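R.Ecl18kI (Enterobacter cloacae, PDB 2GB7) recognises the double-stranded DNA sequence 5'-CCNGG-3' and cleaves it before the first C, acting as a type II restriction endonuclease. Local coordinates at residues L206-D211 / V228-E233. The protein carries 1 engineered substitution. Numbering follows the deposited sequence.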
# COMPACT_ATOMS: atom_id res chain seq x y z
N LEU F 206 -2.73 -14.37 -10.25
CA LEU F 206 -2.91 -13.07 -9.59
C LEU F 206 -4.07 -12.37 -10.25
O LEU F 206 -3.93 -11.81 -11.35
CB LEU F 206 -1.64 -12.23 -9.69
CG LEU F 206 -1.76 -10.79 -9.18
CD1 LEU F 206 -2.19 -10.85 -7.73
CD2 LEU F 206 -0.43 -9.99 -9.35
N ALA F 207 -5.22 -12.45 -9.60
CA ALA F 207 -6.44 -11.85 -10.15
C ALA F 207 -6.41 -10.35 -9.91
O ALA F 207 -6.15 -9.93 -8.78
CB ALA F 207 -7.63 -12.42 -9.44
N THR F 208 -6.78 -9.55 -10.92
CA THR F 208 -6.79 -8.08 -10.71
C THR F 208 -7.80 -7.40 -11.59
O THR F 208 -8.24 -7.98 -12.57
CB THR F 208 -5.37 -7.45 -10.99
OG1 THR F 208 -5.34 -6.07 -10.56
CG2 THR F 208 -5.02 -7.49 -12.47
N LEU F 209 -8.21 -6.19 -11.20
CA LEU F 209 -9.05 -5.35 -12.04
C LEU F 209 -8.27 -4.21 -12.68
O LEU F 209 -8.83 -3.42 -13.44
CB LEU F 209 -10.21 -4.79 -11.20
CG LEU F 209 -11.14 -5.90 -10.71
CD1 LEU F 209 -12.26 -5.40 -9.87
CD2 LEU F 209 -11.70 -6.74 -11.89
N ASP F 210 -6.97 -4.13 -12.37
CA ASP F 210 -6.08 -3.07 -12.80
C ASP F 210 -5.96 -3.05 -14.31
O ASP F 210 -5.76 -4.08 -14.92
CB ASP F 210 -4.69 -3.32 -12.20
CG ASP F 210 -3.83 -2.06 -12.17
OD1 ASP F 210 -3.76 -1.32 -13.17
OD2 ASP F 210 -3.23 -1.81 -11.13
N ASP F 211 -6.09 -1.86 -14.90
CA ASP F 211 -5.96 -1.68 -16.35
C ASP F 211 -4.65 -1.05 -16.79
O ASP F 211 -4.50 -0.63 -17.95
CB ASP F 211 -7.13 -0.80 -16.87
CG ASP F 211 -7.20 0.59 -16.21
OD1 ASP F 211 -6.27 1.02 -15.51
OD2 ASP F 211 -8.22 1.30 -16.40
N VAL F 228 -0.95 -12.93 -14.43
CA VAL F 228 -2.02 -11.97 -14.17
C VAL F 228 -3.27 -12.43 -14.91
O VAL F 228 -3.21 -12.89 -16.08
CB VAL F 228 -1.65 -10.57 -14.62
CG1 VAL F 228 -2.77 -9.56 -14.29
CG2 VAL F 228 -0.32 -10.15 -13.96
N VAL F 229 -4.37 -12.35 -14.18
CA VAL F 229 -5.70 -12.78 -14.63
C VAL F 229 -6.59 -11.56 -14.48
O VAL F 229 -6.65 -10.96 -13.41
CB VAL F 229 -6.24 -13.92 -13.77
CG1 VAL F 229 -7.64 -14.31 -14.17
CG2 VAL F 229 -5.33 -15.16 -13.87
N THR F 230 -7.28 -11.15 -15.54
CA THR F 230 -8.19 -10.00 -15.41
C THR F 230 -9.43 -10.25 -16.25
O THR F 230 -9.62 -11.33 -16.76
CB THR F 230 -7.47 -8.66 -15.78
OG1 THR F 230 -8.23 -7.54 -15.32
CG2 THR F 230 -7.20 -8.54 -17.29
N THR F 231 -10.30 -9.26 -16.32
CA THR F 231 -11.52 -9.45 -17.06
C THR F 231 -11.25 -9.52 -18.55
O THR F 231 -10.18 -9.15 -19.03
CB THR F 231 -12.52 -8.30 -16.82
OG1 THR F 231 -11.90 -7.06 -17.19
CG2 THR F 231 -12.94 -8.28 -15.37
N VAL F 232 -12.26 -10.02 -19.28
CA VAL F 232 -12.15 -10.07 -20.73
C VAL F 232 -11.99 -8.64 -21.23
O VAL F 232 -11.11 -8.36 -22.05
CB VAL F 232 -13.38 -10.73 -21.42
CG1 VAL F 232 -13.28 -10.59 -22.96
CG2 VAL F 232 -13.49 -12.19 -21.05
N GLU F 233 -12.81 -7.75 -20.73
CA GLU F 233 -12.79 -6.38 -21.20
C GLU F 233 -11.41 -5.77 -21.06
O GLU F 233 -10.89 -5.18 -21.99
CB GLU F 233 -13.82 -5.53 -20.46
CG GLU F 233 -13.96 -4.14 -21.05
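The carbonyl groups of Leu206, Thr208 and Val229 are the flat groups that join 206-211 to 228-233, the parallel strand ends of a beta-alpha-beta unit in the PD-(D/E)XK-type nuclease core. Val229 N donates to Leu206 O over 2.9 Å from above the carbonyl plane, 40° out of it, while Val228 CA lies 3.4 Å from the same oxygen in a C-H...O contact. Thr208 N answers with a bond to Val229 O, also 2.9 Å, almost in line with C=O (180°). Leu206 and Val228 project from one face of the sheet; from the other rise Ala207 and Val229, both packed on Phe248 of helix 248-259.

Past the last bridge the backbones separate, and side chains take over. Thr208 CG2 lies 3.6 Å from Val228 CG1, the two side chains meeting at a slant. Thr208 OG1, anti to its backbone N (chi1 -170°), receives Asp210 N in an ST turn and donates to Lys182 O, just past the end of the neighbouring strand 177-181. Leu209 CD2 reaches Thr231 CG2, the two side chains crossing at about a right angle. Thr231 is the N-cap of helix 232-238, its OG1 bonding to Asn234 N. Asn234 ND2 links Asp210 O with Thr230 OG1, and that hydroxyl donates to Thr208 O at 2.8 Å from above the carbonyl plane.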